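PDB 6YXQ: activating signal cointegrator 1 complex subunit 2 from Homo sapiens, which binds polyubiquitin chains as a full-length protein, recruits ASCC3 and ALKBH3 to sites of DNA damage and takes part in the rescue of stalled ribosomes. Local coordinates for residues E353-F358 with T394-I399; N346-I351 with Q386-L391; L323-H328 with D372-V377; Q363-L368 with V403-E408. All blocks are in the same frame, centred on the assembly; numbering follows the deposited sequence.

Contact 1: E353-F358 with T394-I399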
# COMPACT_ATOMS: atom_id res chain seq x y z
N GLU B 353 -14.56 19.21 -28.49
CA GLU B 353 -14.26 17.91 -27.91
C GLU B 353 -15.41 17.43 -27.03
O GLU B 353 -15.82 16.27 -27.09
CB GLU B 353 -12.95 17.97 -27.12
CG GLU B 353 -12.63 16.66 -26.42
CD GLU B 353 -11.15 16.36 -26.38
OE1 GLU B 353 -10.79 15.16 -26.44
OE2 GLU B 353 -10.35 17.31 -26.26
N PHE B 354 -15.93 18.33 -26.19
CA PHE B 354 -17.12 18.02 -25.39
C PHE B 354 -18.26 17.51 -26.27
O PHE B 354 -18.85 16.44 -26.03
CB PHE B 354 -17.53 19.28 -24.62
CG PHE B 354 -18.70 19.09 -23.69
CD1 PHE B 354 -19.99 19.02 -24.18
CD2 PHE B 354 -18.50 19.02 -22.33
CE1 PHE B 354 -21.06 18.86 -23.32
CE2 PHE B 354 -19.56 18.86 -21.46
CZ PHE B 354 -20.85 18.79 -21.96
N LEU B 355 -18.59 18.29 -27.31
CA LEU B 355 -19.71 17.94 -28.19
C LEU B 355 -19.48 16.58 -28.86
O LEU B 355 -20.40 15.77 -28.96
CB LEU B 355 -19.90 19.03 -29.23
CG LEU B 355 -20.20 20.44 -28.69
CD1 LEU B 355 -20.22 21.46 -29.82
CD2 LEU B 355 -21.52 20.47 -27.92
N GLN B 356 -18.26 16.33 -29.33
CA GLN B 356 -17.95 15.05 -29.96
C GLN B 356 -18.14 13.90 -28.99
O GLN B 356 -18.75 12.87 -29.33
CB GLN B 356 -16.52 15.08 -30.49
CG GLN B 356 -16.07 13.82 -31.20
CD GLN B 356 -14.97 14.08 -32.20
OE1 GLN B 356 -15.02 15.05 -32.97
NE2 GLN B 356 -13.96 13.22 -32.20
N ILE B 357 -17.61 14.05 -27.77
CA ILE B 357 -17.74 12.99 -26.77
C ILE B 357 -19.20 12.62 -26.58
O ILE B 357 -19.55 11.44 -26.52
CB ILE B 357 -17.09 13.42 -25.44
CG1 ILE B 357 -15.57 13.42 -25.55
CG2 ILE B 357 -17.51 12.48 -24.32
CD1 ILE B 357 -14.89 13.92 -24.30
N PHE B 358 -20.08 13.62 -26.50
CA PHE B 358 -21.48 13.27 -26.23
C PHE B 358 -22.21 12.75 -27.48
O PHE B 358 -23.04 11.84 -27.38
CB PHE B 358 -22.21 14.45 -25.60
CG PHE B 358 -21.97 14.57 -24.13
CD1 PHE B 358 -22.71 13.81 -23.23
CD2 PHE B 358 -20.96 15.38 -23.63
CE1 PHE B 358 -22.47 13.90 -21.87
CE2 PHE B 358 -20.72 15.47 -22.28
CZ PHE B 358 -21.47 14.73 -21.40
N THR B 394 -28.53 25.13 -31.67
CA THR B 394 -28.27 24.11 -32.68
C THR B 394 -27.21 23.13 -32.24
O THR B 394 -27.35 21.91 -32.38
CB THR B 394 -27.83 24.80 -33.97
OG1 THR B 394 -28.81 25.76 -34.36
CG2 THR B 394 -27.62 23.79 -35.09
N ARG B 395 -26.12 23.67 -31.69
CA ARG B 395 -24.94 22.88 -31.41
C ARG B 395 -25.12 21.89 -30.27
O ARG B 395 -24.37 20.92 -30.20
CB ARG B 395 -23.76 23.81 -31.12
CG ARG B 395 -23.59 24.90 -32.16
CD ARG B 395 -23.20 24.33 -33.51
NE ARG B 395 -22.22 23.26 -33.41
CZ ARG B 395 -20.93 23.44 -33.15
NH1 ARG B 395 -20.45 24.67 -32.97
NH2 ARG B 395 -20.11 22.40 -33.07
N THR B 396 -26.08 22.12 -29.37
CA THR B 396 -26.25 21.22 -28.23
C THR B 396 -27.63 20.59 -28.11
O THR B 396 -27.77 19.60 -27.39
CB THR B 396 -25.93 21.94 -26.90
OG1 THR B 396 -26.97 22.88 -26.58
CG2 THR B 396 -24.59 22.67 -27.00
N ALA B 397 -28.64 21.10 -28.83
CA ALA B 397 -30.02 20.67 -28.63
C ALA B 397 -30.16 19.15 -28.66
O ALA B 397 -30.72 18.55 -27.73
CB ALA B 397 -30.92 21.31 -29.70
N TYR B 398 -29.63 18.51 -29.71
CA TYR B 398 -29.78 17.07 -29.85
C TYR B 398 -29.29 16.33 -28.60
O TYR B 398 -29.96 15.42 -28.11
CB TYR B 398 -29.05 16.57 -31.10
CG TYR B 398 -27.54 16.68 -31.08
CD1 TYR B 398 -26.91 17.91 -31.23
CD2 TYR B 398 -26.74 15.55 -30.94
CE1 TYR B 398 -25.53 18.01 -31.22
CE2 TYR B 398 -25.36 15.64 -30.93
CZ TYR B 398 -24.76 16.87 -31.07
OH TYR B 398 -23.39 16.98 -31.07
N ILE B 399 -28.14 16.76 -28.05
CA ILE B 399 -27.61 16.11 -26.85
C ILE B 399 -28.66 16.12 -25.74
O ILE B 399 -28.96 15.08 -25.13
CB ILE B 399 -26.31 16.80 -26.40
CG1 ILE B 399 -25.19 16.53 -27.40
CG2 ILE B 399 -25.92 16.30 -25.02
CD1 ILE B 399 -24.02 17.49 -27.31
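In the C-terminal helical bundle of this N-terminal piece of ASCC2, helices 348-359 and 394-408 lie side by side in the same sense, their segment axes 10.5 Å apart at closest and crossing at 28°. Leu355 contributes the most surface to the contact, and its two methyls divide the work. CD2 reaches the helix flank, with Leu355 CD2 3.9 Å from Thr396 CG2 and 3.9 Å from Ile399 CD1, while CD1 turns to Arg395. One turn further on, Phe358 offers mainly its CB, which touches Ile399 CD1 at 3.9 Å; its ring leads away from helix 394-408, across to Val377 and to Leu331 of helix 306-340, so the interface is continued into the bundle core. Thr396 in turn also packs on Ile381 of helix 377-387. At the border the Arg395 chain is bent at both chi2 and chi3, which brings the guanidinium back over the leucine, and a salt bridge from NH2 to Glu352 holds it there. The two side chains cross at about a right angle, with Leu355 CD1 lying over one face of the guanidinium, 3.4 Å from Arg395 NH2.

Contact 2: N346-I351 with Q386-L391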
# COMPACT_ATOMS: atom_id res chain seq x y z
N ASN B 346 -10.24 31.29 -26.79
CA ASN B 346 -9.88 30.31 -27.83
C ASN B 346 -10.21 28.92 -27.28
O ASN B 346 -9.35 28.08 -27.04
CB ASN B 346 -8.41 30.42 -28.24
CG ASN B 346 -8.19 31.40 -29.38
OD1 ASN B 346 -8.95 32.36 -29.55
ND2 ASN B 346 -7.16 31.17 -30.18
N ILE B 347 -11.50 28.68 -27.07
CA ILE B 347 -12.00 27.49 -26.41
C ILE B 347 -12.83 26.63 -27.34
O ILE B 347 -13.47 25.67 -26.89
CB ILE B 347 -12.80 27.86 -25.15
CG1 ILE B 347 -14.05 28.63 -25.58
CG2 ILE B 347 -11.96 28.70 -24.21
CD1 ILE B 347 -14.67 29.43 -24.48
N GLN B 348 -12.85 26.95 -28.63
CA GLN B 348 -13.67 26.19 -29.57
C GLN B 348 -13.29 24.72 -29.59
O GLN B 348 -14.16 23.84 -29.58
CB GLN B 348 -13.55 26.80 -30.97
CG GLN B 348 -14.42 28.02 -31.15
CD GLN B 348 -15.86 27.73 -30.80
OE1 GLN B 348 -16.49 28.48 -30.05
NE2 GLN B 348 -16.40 26.64 -31.35
N GLY B 349 -11.99 24.42 -29.61
CA GLY B 349 -11.56 23.04 -29.63
C GLY B 349 -12.00 22.27 -28.40
O GLY B 349 -12.42 21.12 -28.49
N PHE B 350 -11.92 22.91 -27.22
CA PHE B 350 -12.45 22.31 -26.00
C PHE B 350 -13.94 22.03 -26.12
O PHE B 350 -14.42 20.93 -25.81
CB PHE B 350 -12.19 23.24 -24.81
CG PHE B 350 -10.73 23.48 -24.53
CD1 PHE B 350 -9.86 22.42 -24.36
CD2 PHE B 350 -10.25 24.77 -24.41
CE1 PHE B 350 -8.52 22.64 -24.09
CE2 PHE B 350 -8.91 25.00 -24.14
CZ PHE B 350 -8.05 23.94 -23.98
N ILE B 351 -14.69 23.05 -26.57
CA ILE B 351 -16.12 22.91 -26.81
C ILE B 351 -16.39 21.78 -27.79
O ILE B 351 -17.29 20.94 -27.58
CB ILE B 351 -16.70 24.24 -27.31
CG1 ILE B 351 -16.66 25.29 -26.20
CG2 ILE B 351 -18.11 24.05 -27.83
CD1 ILE B 351 -17.09 26.67 -26.64
N GLN B 386 -22.00 29.74 -21.79
CA GLN B 386 -21.57 30.98 -21.14
C GLN B 386 -20.20 31.41 -21.64
O GLN B 386 -19.97 32.60 -21.89
CB GLN B 386 -21.51 30.79 -19.62
CG GLN B 386 -22.84 30.67 -18.90
CD GLN B 386 -22.67 30.19 -17.46
OE1 GLN B 386 -21.57 30.25 -16.90
NE2 GLN B 386 -23.75 29.71 -16.86
N ALA B 387 -19.28 30.46 -21.78
CA ALA B 387 -17.91 30.81 -22.14
C ALA B 387 -17.81 31.25 -23.59
O ALA B 387 -17.09 32.21 -23.90
CB ALA B 387 -16.99 29.63 -21.87
N SER B 388 -18.51 30.57 -24.49
CA SER B 388 -18.49 30.95 -25.90
C SER B 388 -19.37 32.17 -26.11
O SER B 388 -20.53 32.20 -25.67
CB SER B 388 -18.96 29.79 -26.77
OG SER B 388 -19.65 30.24 -27.92
N SER B 389 -18.83 33.18 -26.79
CA SER B 389 -19.64 34.34 -27.11
C SER B 389 -20.72 34.01 -28.15
O SER B 389 -21.72 34.73 -28.25
CB SER B 389 -18.76 35.48 -27.62
OG SER B 389 -18.70 35.49 -29.04
N VAL B 390 -20.55 32.92 -28.89
CA VAL B 390 -21.35 32.68 -30.09
C VAL B 390 -21.78 31.22 -30.19
O VAL B 390 -21.44 30.52 -31.14
CB VAL B 390 -20.58 33.16 -31.33
CG1 VAL B 390 -19.24 32.37 -31.53
CG2 VAL B 390 -21.45 33.14 -32.58
N LEU B 391 -22.57 30.75 -29.23
CA LEU B 391 -22.98 29.34 -29.21
C LEU B 391 -24.50 29.24 -29.31
O LEU B 391 -25.22 29.57 -28.36
CB LEU B 391 -22.47 28.62 -27.97
CG LEU B 391 -22.53 27.09 -28.17
CD1 LEU B 391 -21.68 26.68 -29.36
CD2 LEU B 391 -22.06 26.38 -26.92
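Residues 346-351 enter helix 348-359 and residues 386-391 leave helix 377-387, the start of one meeting the end of the other with the CA atoms of Ile347 and Ser388 7.4 Å apart. Ile347 occupies the N-cap position of helix 348-359, and its carbonyl O already receives the first helical bond, from Ile351 N at 2.9 Å. Across from it, Ala387 is the last helical residue of its segment and Ser388 leaves helical geometry. The CB of Ile347 is directed toward the other segment. CG1 sits in the crowded position between backbone N and carbonyl carbon (chi1 65°), and the extended arm beyond it carries Ile347 CD1 to within 3.5 Å of Ala387 CB. Both residues also rest on Ile339 of helix 306-340, so the start of one helix and the end of another converge on the same long helix of the bundle. A turn later Ile351 adopts the commoner rotamer, CG1 anti to the carbonyl carbon (chi1 -68°), and presses CD1 on Ser388 CB at 3.6 Å. That serine shows its methylene to the isoleucine while its hydroxyl serves its own chain: Ser388 OG accepts from Val390 N at 3.0 Å, a bent bond of 141° that forms an ST turn and shapes the exit from helix 377-387. Gln348, bent at chi2, lies along the solvent side, where its OE1 approaches Ser388 OG no closer than 4.2 Å.

Contact 3: L323-H328 with D372-V377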
# COMPACT_ATOMS: atom_id res chain seq x y z
N LEU B 323 -17.45 4.52 -12.06
CA LEU B 323 -17.29 4.68 -13.51
C LEU B 323 -17.75 6.07 -13.95
O LEU B 323 -17.05 6.75 -14.71
CB LEU B 323 -18.07 3.60 -14.26
CG LEU B 323 -17.35 2.30 -14.65
CD1 LEU B 323 -18.35 1.19 -14.93
CD2 LEU B 323 -16.49 2.53 -15.86
N MSE B 324 -18.91 6.50 -13.47
CA MSE B 324 -19.40 7.81 -13.87
C MSE B 324 -18.53 8.95 -13.33
O MSE B 324 -18.35 9.98 -13.99
CB MSE B 324 -20.84 8.02 -13.42
CG MSE B 324 -21.84 7.52 -14.43
SE MSE B 324 -22.66 5.92 -13.79
CE MSE B 324 -24.03 6.75 -12.68
N GLU B 325 -17.99 8.75 -12.12
CA GLU B 325 -17.08 9.74 -11.57
C GLU B 325 -15.81 9.84 -12.40
O GLU B 325 -15.29 10.93 -12.64
CB GLU B 325 -16.77 9.41 -10.11
CG GLU B 325 -18.01 9.50 -9.23
CD GLU B 325 -17.74 9.19 -7.77
OE1 GLU B 325 -16.86 8.34 -7.49
OE2 GLU B 325 -18.42 9.79 -6.91
N ILE B 326 -15.29 8.70 -12.87
CA ILE B 326 -14.15 8.71 -13.78
C ILE B 326 -14.49 9.51 -15.03
O ILE B 326 -13.72 10.38 -15.47
CB ILE B 326 -13.73 7.27 -14.12
CG1 ILE B 326 -13.14 6.58 -12.89
CG2 ILE B 326 -12.72 7.25 -15.25
CD1 ILE B 326 -12.99 5.10 -13.05
N PHE B 327 -15.64 9.20 -15.64
CA PHE B 327 -16.10 9.90 -16.84
C PHE B 327 -16.09 11.41 -16.62
O PHE B 327 -15.55 12.17 -17.42
CB PHE B 327 -17.50 9.42 -17.22
CG PHE B 327 -18.00 9.97 -18.54
CD1 PHE B 327 -18.57 11.24 -18.61
CD2 PHE B 327 -17.94 9.21 -19.69
CE1 PHE B 327 -19.05 11.75 -19.81
CE2 PHE B 327 -18.42 9.70 -20.90
CZ PHE B 327 -18.97 10.97 -20.96
N HIS B 328 -16.69 11.85 -15.51
CA HIS B 328 -16.79 13.29 -15.29
C HIS B 328 -15.43 13.91 -14.99
O HIS B 328 -15.18 15.05 -15.38
CB HIS B 328 -17.76 13.60 -14.17
CG HIS B 328 -18.00 15.07 -14.01
ND1 HIS B 328 -17.45 15.81 -12.99
CD2 HIS B 328 -18.70 15.94 -14.78
CE1 HIS B 328 -17.82 17.07 -13.12
NE2 HIS B 328 -18.57 17.18 -14.20
N ASP B 372 -26.52 11.42 -16.29
CA ASP B 372 -27.20 12.69 -16.12
C ASP B 372 -27.76 12.84 -14.72
O ASP B 372 -27.74 13.93 -14.14
CB ASP B 372 -28.32 12.83 -17.15
CG ASP B 372 -28.97 14.19 -17.12
OD1 ASP B 372 -28.28 15.19 -17.40
OD2 ASP B 372 -30.18 14.25 -16.80
N ALA B 373 -28.27 11.74 -14.15
CA ALA B 373 -28.76 11.80 -12.78
C ALA B 373 -27.66 12.22 -11.82
O ALA B 373 -27.91 12.97 -10.87
CB ALA B 373 -29.34 10.44 -12.37
N LEU B 374 -26.43 11.75 -12.06
CA LEU B 374 -25.34 12.08 -11.12
C LEU B 374 -24.64 13.40 -11.44
O LEU B 374 -24.49 14.25 -10.56
CB LEU B 374 -24.33 10.93 -11.07
CG LEU B 374 -23.37 10.97 -9.88
CD1 LEU B 374 -24.13 10.76 -8.57
CD2 LEU B 374 -22.30 9.92 -10.04
N PHE B 375 -24.16 13.59 -12.67
CA PHE B 375 -23.57 14.84 -13.14
C PHE B 375 -24.45 15.38 -14.26
O PHE B 375 -24.25 15.04 -15.43
CB PHE B 375 -22.15 14.64 -13.67
CG PHE B 375 -21.22 13.95 -12.71
CD1 PHE B 375 -20.44 14.68 -11.84
CD2 PHE B 375 -21.10 12.57 -12.72
CE1 PHE B 375 -19.57 14.04 -10.98
CE2 PHE B 375 -20.23 11.93 -11.86
CZ PHE B 375 -19.46 12.66 -10.99
N PRO B 376 -25.42 16.24 -13.95
CA PRO B 376 -26.37 16.70 -14.98
C PRO B 376 -25.66 17.31 -16.18
O PRO B 376 -24.72 18.09 -16.04
CB PRO B 376 -27.24 17.73 -14.24
CG PRO B 376 -26.52 18.02 -12.97
CD PRO B 376 -25.76 16.78 -12.62
N VAL B 377 -26.12 16.92 -17.38
CA VAL B 377 -25.52 17.39 -18.62
C VAL B 377 -25.85 18.85 -18.88
O VAL B 377 -24.99 19.63 -19.31
CB VAL B 377 -25.97 16.50 -19.80
CG1 VAL B 377 -25.69 17.20 -21.12
CG2 VAL B 377 -25.28 15.15 -19.77
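Asp372 OD1 is the best-held polar atom, gripped by one hydrogen bond within its own segment: Val377 N donates to it over 2.8 Å, straight at 177° and nearly along the C-O axis. The other carboxylate oxygen, OD2, is bonded to Trp407 NE1 of helix 394-408, so both oxygens have a partner and the rotation of the group is fixed. The bond from Val377 spans the turn after helix 365-374, in which Phe375 is the first residue to leave helical geometry. This turn thrusts Phe375 against helix 306-340, the longest helix of the chain, which runs through the C-terminal bundle, and the pair it makes with His328 is an offset stack. The ring planes are 11° apart and the centroids 4.2 Å. His328 CB lies over the centre of the Phe375 face, 3.5 Å from its centroid, a CH-pi contact; with CG anti to the backbone N (chi1 -173°) the imidazole is set nearly parallel to that ring and displaced toward the rim, where His328 CG lies 3.3 Å from Phe375 CD1. Glu325 comes to the same ring in its plane, at the edge, its CG 3.9 Å from Phe375 CZ, while its carboxylate turns elsewhere to a salt bridge with Lys322. On the flank Leu374 sets CD2 4.1 Å from CB of Met324, a poorly ordered selenomethionine with a chain bent at chi2 and chi3.

Contact 4: Q363-L368 with V403-E408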
# COMPACT_ATOMS: atom_id res chain seq x y z
N GLN B 363 -26.59 7.19 -28.20
CA GLN B 363 -27.38 5.96 -28.22
C GLN B 363 -27.32 5.18 -26.91
O GLN B 363 -28.11 4.25 -26.74
CB GLN B 363 -26.93 5.06 -29.38
CG GLN B 363 -27.66 5.32 -30.69
CD GLN B 363 -29.18 5.30 -30.54
OE1 GLN B 363 -29.84 6.33 -30.68
NE2 GLN B 363 -29.74 4.13 -30.26
N GLU B 364 -26.42 5.53 -26.00
CA GLU B 364 -26.23 4.78 -24.75
C GLU B 364 -27.20 5.28 -23.68
O GLU B 364 -26.80 5.88 -22.67
CB GLU B 364 -24.79 4.88 -24.29
CG GLU B 364 -23.77 4.86 -25.41
CD GLU B 364 -23.74 3.54 -26.16
OE1 GLU B 364 -24.25 2.54 -25.62
OE2 GLU B 364 -23.23 3.52 -27.29
N LYS B 365 -28.48 4.98 -23.89
CA LYS B 365 -29.54 5.67 -23.14
C LYS B 365 -29.50 5.34 -21.65
O LYS B 365 -29.72 6.22 -20.81
CB LYS B 365 -30.90 5.33 -23.74
CG LYS B 365 -31.10 5.82 -25.17
CD LYS B 365 -32.34 5.18 -25.80
CE LYS B 365 -33.64 5.73 -25.20
NZ LYS B 365 -34.85 5.15 -25.84
N ARG B 366 -29.22 4.08 -21.30
CA ARG B 366 -29.16 3.72 -19.88
C ARG B 366 -27.99 4.41 -19.19
O ARG B 366 -28.13 4.94 -18.09
CB ARG B 366 -29.05 2.20 -19.73
CG ARG B 366 -28.64 1.75 -18.33
CD ARG B 366 -29.62 2.21 -17.28
NE ARG B 366 -29.14 1.94 -15.93
CZ ARG B 366 -29.48 0.86 -15.23
NH1 ARG B 366 -30.32 -0.03 -15.75
NH2 ARG B 366 -28.99 0.68 -14.01
N PHE B 367 -26.82 4.39 -19.82
CA PHE B 367 -25.70 5.12 -19.25
C PHE B 367 -25.99 6.62 -19.21
O PHE B 367 -25.64 7.30 -18.24
CB PHE B 367 -24.43 4.87 -20.05
CG PHE B 367 -23.36 5.88 -19.80
CD1 PHE B 367 -22.57 5.80 -18.67
CD2 PHE B 367 -23.15 6.93 -20.68
CE1 PHE B 367 -21.58 6.73 -18.42
CE2 PHE B 367 -22.17 7.87 -20.44
CZ PHE B 367 -21.39 7.77 -19.31
N LEU B 368 -26.62 7.15 -20.27
CA LEU B 368 -26.91 8.57 -20.30
C LEU B 368 -27.82 8.96 -19.14
O LEU B 368 -27.58 9.96 -18.46
CB LEU B 368 -27.54 8.96 -21.63
CG LEU B 368 -26.76 9.98 -22.47
CD1 LEU B 368 -27.60 10.41 -23.66
CD2 LEU B 368 -26.34 11.18 -21.63
N VAL B 403 -30.69 13.09 -23.74
CA VAL B 403 -30.87 12.95 -22.29
C VAL B 403 -32.34 12.75 -21.97
O VAL B 403 -32.74 11.77 -21.33
CB VAL B 403 -30.30 14.17 -21.56
CG1 VAL B 403 -30.67 14.13 -20.08
CG2 VAL B 403 -28.79 14.23 -21.73
N GLU B 404 -33.18 13.69 -22.43
CA GLU B 404 -34.62 13.60 -22.23
C GLU B 404 -35.13 12.21 -22.57
O GLU B 404 -35.69 11.51 -21.72
CB GLU B 404 -35.33 14.65 -23.06
CG GLU B 404 -36.84 14.60 -22.92
CD GLU B 404 -37.48 15.95 -23.20
OE1 GLU B 404 -37.95 16.16 -24.34
OE2 GLU B 404 -37.50 16.79 -22.28
N SER B 405 -34.92 11.78 -23.81
CA SER B 405 -35.50 10.50 -24.22
C SER B 405 -34.91 9.36 -23.41
O SER B 405 -35.62 8.39 -23.11
CB SER B 405 -35.31 10.28 -25.71
OG SER B 405 -34.23 9.42 -25.95
N ALA B 406 -33.65 9.48 -23.00
CA ALA B 406 -33.04 8.46 -22.15
C ALA B 406 -33.84 8.26 -20.87
O ALA B 406 -34.06 7.13 -20.43
CB ALA B 406 -31.60 8.83 -21.83
N TRP B 407 -34.29 9.36 -20.27
CA TRP B 407 -35.16 9.24 -19.11
C TRP B 407 -36.53 8.71 -19.52
O TRP B 407 -37.08 7.81 -18.87
CB TRP B 407 -35.27 10.59 -18.41
CG TRP B 407 -34.05 10.98 -17.63
CD1 TRP B 407 -32.92 11.58 -18.11
CD2 TRP B 407 -33.84 10.81 -16.22
NE1 TRP B 407 -32.02 11.79 -17.09
CE2 TRP B 407 -32.56 11.33 -15.93
CE3 TRP B 407 -34.60 10.28 -15.19
CZ2 TRP B 407 -32.04 11.32 -14.64
CZ3 TRP B 407 -34.08 10.27 -13.91
CH2 TRP B 407 -32.81 10.79 -13.65
N GLU B 408 -37.07 9.22 -20.63
CA GLU B 408 -38.45 8.92 -20.98
C GLU B 408 -38.66 7.45 -21.31
O GLU B 408 -39.80 6.97 -21.26
CB GLU B 408 -38.90 9.80 -22.15
CG GLU B 408 -39.12 11.26 -21.78
CD GLU B 408 -39.94 12.01 -22.81
OE1 GLU B 408 -40.91 12.70 -22.42
OE2 GLU B 408 -39.62 11.91 -24.02
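Leu368, Ala406 and Lys365 bury similar amounts of surface and together make this junction. Ala406 is its pivot: the small side chain lets the backbones come close, with the CA atoms of Lys365 and Ala406 4.6 Å apart, and its CB lies 3.4 Å from the carbonyl O of Lys365. The same methyl is flanked by Lys365 CB at 4.0 Å and by Leu368 CB at 4.1 Å, so it fits between residues one helical turn apart. The first turn of helix 365-374, which Glu364 precedes as N-cap at the centre of an inverse gamma turn, is thereby seated on the last turns of helix 394-408 in the C-terminal bundle. On the inner side Leu368 reaches toward Val403, the two side chains crossing at about a right angle with Leu368 CD2 3.9 Å from Val403 CG2. Behind this layer Phe367 has its CB directed away from helix 394-408 and its ring meets Phe327 edge-to-face, and Arg366 forms salt bridges with Asp370 and Glu295. Lys365 closes the outer border. Its CG is anti to the carbonyl carbon, and a bend at chi3 (71°) brings the aliphatic CE alongside Ser405, 3.8 Å from Ser405 OG.

In the fold
All four contacts lie on one side of the chain's centre, in its C-terminal helices, and the second protein chain of the assembly does not touch their segments. Contacts 1 and 2 share helix 348-359 and have centres about 12 Å apart; contact 1 shares helix 394-408 with contact 4, about 14 Å away between centres. Contact 3 touches both contact 1, through Ile399 CG2 and Val377 CG1 at 4.0 Å, and contact 4, through Ala373 CB and Trp407 CZ2 at 3.6 Å, but stays about 10 Å from contact 2 at the nearest atoms. Contacts 2 and 4 are about 25 Å apart between centres and do not meet. Along the chain the paired segments alternate.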